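Long-range contact in DUF6836 domain-containing protein (Clostridium leptum, PDB 4PW1), which is of unknown function but folds as a nine-stranded antiparallel beta sheet surrounded by alpha-helices: residues W31-G36 and Q78-L83. Sequence-based numbering, arbitrary orientation.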
ATOM      1  N   TRP B  31       8.297  -3.436   5.997  1.00 17.36           N
ATOM      2  CA  TRP B  31       8.654  -3.825   4.636  1.00 18.12           C
ATOM      3  C   TRP B  31       8.802  -2.624   3.721  1.00 17.75           C
ATOM      4  O   TRP B  31       9.483  -2.724   2.716  1.00 17.54           O
ATOM      5  CB  TRP B  31       7.701  -4.888   4.075  1.00 18.16           C
ATOM      6  CG  TRP B  31       7.806  -6.140   4.904  1.00 18.71           C
ATOM      7  CD1 TRP B  31       7.018  -6.501   5.942  1.00 19.93           C
ATOM      8  CD2 TRP B  31       8.828  -7.120   4.819  1.00 18.67           C
ATOM      9  NE1 TRP B  31       7.447  -7.692   6.466  1.00 19.61           N
ATOM     10  CE2 TRP B  31       8.564  -8.086   5.798  1.00 19.84           C
ATOM     11  CE3 TRP B  31       9.946  -7.281   4.002  1.00 20.17           C
ATOM     12  CZ2 TRP B  31       9.391  -9.176   6.003  1.00 20.18           C
ATOM     13  CZ3 TRP B  31      10.739  -8.396   4.172  1.00 18.24           C
ATOM     14  CH2 TRP B  31      10.455  -9.321   5.162  1.00 20.56           C
ATOM     15  N   ASN B  32       8.252  -1.485   4.096  1.00 19.07           N
ATOM     16  CA  ASN B  32       8.493  -0.256   3.350  1.00 25.86           C
ATOM     17  C   ASN B  32       9.961   0.168   3.430  1.00 25.12           C
ATOM     18  O   ASN B  32      10.420   0.959   2.617  1.00 19.18           O
ATOM     19  CB  ASN B  32       7.604   0.887   3.861  1.00 27.41           C
ATOM     20  CG  ASN B  32       7.742   1.072   5.372  1.00 23.29           C
ATOM     21  OD1 ASN B  32       7.633   0.110   6.144  1.00 22.98           O
ATOM     22  ND2 ASN B  32       7.994   2.283   5.793  1.00 23.46           N
ATOM     23  N   LEU B  33      10.687  -0.326   4.421  1.00 20.76           N
ATOM     24  CA  LEU B  33      12.087   0.060   4.597  1.00 22.17           C
ATOM     25  C   LEU B  33      13.034  -0.964   4.017  1.00 23.36           C
ATOM     26  O   LEU B  33      14.223  -0.757   4.032  1.00 23.75           O
ATOM     27  CB  LEU B  33      12.380   0.250   6.078  1.00 23.27           C
ATOM     28  CG  LEU B  33      11.502   1.309   6.757  1.00 24.06           C
ATOM     29  CD1 LEU B  33      11.805   1.353   8.241  1.00 25.86           C
ATOM     30  CD2 LEU B  33      11.705   2.700   6.152  1.00 25.38           C
ATOM     31  N   TYR B  34      12.499  -2.073   3.499  1.00 22.25           N
ATOM     32  CA  TYR B  34      13.294  -3.146   2.935  1.00 22.45           C
ATOM     33  C   TYR B  34      13.833  -2.686   1.578  1.00 26.93           C
ATOM     34  O   TYR B  34      13.064  -2.163   0.751  1.00 26.00           O
ATOM     35  CB  TYR B  34      12.413  -4.366   2.750  1.00 21.05           C
ATOM     36  CG  TYR B  34      13.089  -5.559   2.163  1.00 23.93           C
ATOM     37  CD1 TYR B  34      13.801  -6.445   2.977  1.00 24.56           C
ATOM     38  CD2 TYR B  34      13.048  -5.803   0.788  1.00 22.73           C
ATOM     39  CE1 TYR B  34      14.445  -7.520   2.439  1.00 24.64           C
ATOM     40  CE2 TYR B  34      13.674  -6.889   0.256  1.00 23.98           C
ATOM     41  CZ  TYR B  34      14.376  -7.736   1.089  1.00 26.71           C
ATOM     42  OH  TYR B  34      15.036  -8.822   0.566  1.00 34.38           O
ATOM     43  N   THR B  35      15.139  -2.822   1.368  1.00 23.20           N
ATOM     44  CA  THR B  35      15.776  -2.317   0.158  1.00 26.34           C
ATOM     45  C   THR B  35      16.234  -3.441  -0.734  1.00 26.79           C
ATOM     46  O   THR B  35      16.521  -3.206  -1.863  1.00 27.45           O
ATOM     47  CB  THR B  35      17.031  -1.465   0.458  1.00 26.52           C
ATOM     48  OG1 THR B  35      18.036  -2.299   1.049  1.00 26.58           O
ATOM     49  CG2 THR B  35      16.707  -0.320   1.395  1.00 25.63           C
ATOM     50  N   GLY B  36      16.360  -4.653  -0.209  1.00 22.88           N
ATOM     51  CA  GLY B  36      17.006  -5.731  -0.948  1.00 24.68           C
ATOM     52  C   GLY B  36      18.533  -5.763  -0.852  1.00 25.80           C
ATOM     53  O   GLY B  36      19.128  -6.640  -1.399  1.00 23.24           O
ATOM     54  N   GLN B  78      19.598   0.151   9.010  1.00 26.43           N
ATOM     55  CA  GLN B  78      18.576   0.852   9.761  1.00 27.80           C
ATOM     56  C   GLN B  78      18.195   0.188  11.113  1.00 28.36           C
ATOM     57  O   GLN B  78      17.278   0.637  11.761  1.00 27.49           O
ATOM     58  CB  GLN B  78      17.344   0.993   8.887  1.00 28.21           C
ATOM     59  CG  GLN B  78      17.613   1.817   7.638  1.00 39.98           C
ATOM     60  CD  GLN B  78      16.391   1.892   6.737  1.00 50.72           C
ATOM     61  OE1 GLN B  78      16.337   1.262   5.677  1.00 61.61           O
ATOM     62  NE2 GLN B  78      15.382   2.618   7.183  1.00 54.56           N
ATOM     63  N   ASP B  79      18.920  -0.841  11.538  1.00 26.59           N
ATOM     64  CA  ASP B  79      18.608  -1.622  12.752  1.00 26.71           C
ATOM     65  C   ASP B  79      17.306  -2.416  12.616  1.00 22.49           C
ATOM     66  O   ASP B  79      16.392  -2.344  13.445  1.00 26.13           O
ATOM     67  CB  ASP B  79      18.638  -0.775  14.031  1.00 30.86           C
ATOM     68  CG  ASP B  79      19.104  -1.576  15.267  1.00 35.01           C
ATOM     69  OD1 ASP B  79      19.600  -2.743  15.175  1.00 38.81           O
ATOM     70  OD2 ASP B  79      18.967  -1.002  16.365  1.00 44.07           O
ATOM     71  N   LEU B  80      17.234  -3.178  11.534  1.00 21.35           N
ATOM     72  CA  LEU B  80      16.092  -4.024  11.239  1.00 21.58           C
ATOM     73  C   LEU B  80      16.673  -5.359  10.896  1.00 19.03           C
ATOM     74  O   LEU B  80      17.764  -5.438  10.326  1.00 20.30           O
ATOM     75  CB  LEU B  80      15.304  -3.468  10.028  1.00 22.09           C
ATOM     76  CG  LEU B  80      14.756  -2.053  10.222  1.00 25.50           C
ATOM     77  CD1 LEU B  80      14.218  -1.479   8.909  1.00 24.75           C
ATOM     78  CD2 LEU B  80      13.670  -2.048  11.262  1.00 25.38           C
ATOM     79  N   ARG B  81      15.926  -6.398  11.200  1.00 18.38           N
ATOM     80  CA  ARG B  81      16.228  -7.732  10.737  1.00 20.69           C
ATOM     81  C   ARG B  81      14.992  -8.291  10.020  1.00 20.14           C
ATOM     82  O   ARG B  81      13.895  -8.279  10.570  1.00 19.25           O
ATOM     83  CB  ARG B  81      16.611  -8.582  11.958  1.00 22.12           C
ATOM     84  CG  ARG B  81      18.001  -8.155  12.467  1.00 25.70           C
ATOM     85  CD  ARG B  81      18.160  -8.371  13.932  1.00 31.47           C
ATOM     86  NE  ARG B  81      19.537  -8.112  14.369  1.00 26.62           N
ATOM     87  CZ  ARG B  81      20.022  -6.927  14.716  1.00 26.68           C
ATOM     88  NH1 ARG B  81      19.307  -5.804  14.596  1.00 27.38           N
ATOM     89  NH2 ARG B  81      21.289  -6.851  15.083  1.00 25.62           N
ATOM     90  N   PHE B  82      15.183  -8.778   8.800  1.00 19.11           N
ATOM     91  CA  PHE B  82      14.122  -9.297   7.990  1.00 18.21           C
ATOM     92  C   PHE B  82      14.326 -10.763   7.681  1.00 18.08           C
ATOM     93  O   PHE B  82      15.395 -11.173   7.238  1.00 16.13           O
ATOM     94  CB  PHE B  82      14.080  -8.595   6.640  1.00 18.69           C
ATOM     95  CG  PHE B  82      13.779  -7.131   6.686  1.00 20.30           C
ATOM     96  CD1 PHE B  82      12.478  -6.673   6.624  1.00 20.61           C
ATOM     97  CD2 PHE B  82      14.811  -6.192   6.718  1.00 21.61           C
ATOM     98  CE1 PHE B  82      12.218  -5.329   6.609  1.00 18.02           C
ATOM     99  CE2 PHE B  82      14.540  -4.844   6.668  1.00 21.40           C
ATOM    100  CZ  PHE B  82      13.244  -4.413   6.632  1.00 20.96           C
ATOM    101  N   LEU B  83      13.243 -11.530   7.818  1.00 17.86           N
ATOM    102  CA  LEU B  83      13.140 -12.883   7.248  1.00 15.98           C
ATOM    103  C   LEU B  83      12.082 -12.850   6.185  1.00 17.44           C
ATOM    104  O   LEU B  83      10.881 -12.721   6.487  1.00 18.34           O
ATOM    105  CB  LEU B  83      12.729 -13.830   8.346  1.00 16.21           C
ATOM    106  CG  LEU B  83      12.602 -15.275   7.916  1.00 18.93           C
ATOM    107  CD1 LEU B  83      13.974 -15.849   7.645  1.00 21.47           C
ATOM    108  CD2 LEU B  83      11.905 -16.062   9.018  1.00 20.73           C
TER
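Phe82 meets two aromatic rings of the 31-36 segment, Tyr34 over one face and Trp31 obliquely beside it on the same side. Tyr34 presents its CD1 edge to that face, 3.7 Å above the plane and over its centre, so that the pair is T-shaped with planes at 81° and centroids 5.1 Å apart. The same face also takes Tyr34 CB in a CH-pi contact, 4.3 Å from the centroid of the Phe82 ring. Trp31 and Phe82 run alongside one another, pointing opposite ways: Phe82 CD1 lies over the rim of the indole face, 3.5 Å from Trp31 CZ3, and the planes meet at 51°. Leu83 O lies in the indole plane at its edge, 3.7 Å from Trp31 CH2. Beside this aromatic cluster, Leu80 lies crosswise to Leu33, CD1 to CD1 at 3.8 Å, while the extended Gln78 chain reaches across Leu33.

The contact lays the connection between strands 24-28 and 39-40 over the start of strand 80-89 in the antiparallel sheet. A 3-10 turn at 31-33, with Tyr34 N hydrogen-bonded to Trp31 O, brings Trp31 and Tyr34 to the same phenyl ring; with CG anti to the backbone N (chi1 179°), Tyr34 turns CD1 over the Phe82 face. On the strand side, a G1 bulge places Asp79 and Leu80 both opposite Ser76, and Arg81 NH1 bridges to Asp79 OD1 at 3.1 Å, with Glu43 as a second acidic partner for the guanidinium. Around the cluster, Tyr109 packs edge-to-face with Trp31, and Phe82 also touches Pro30 and Ala101.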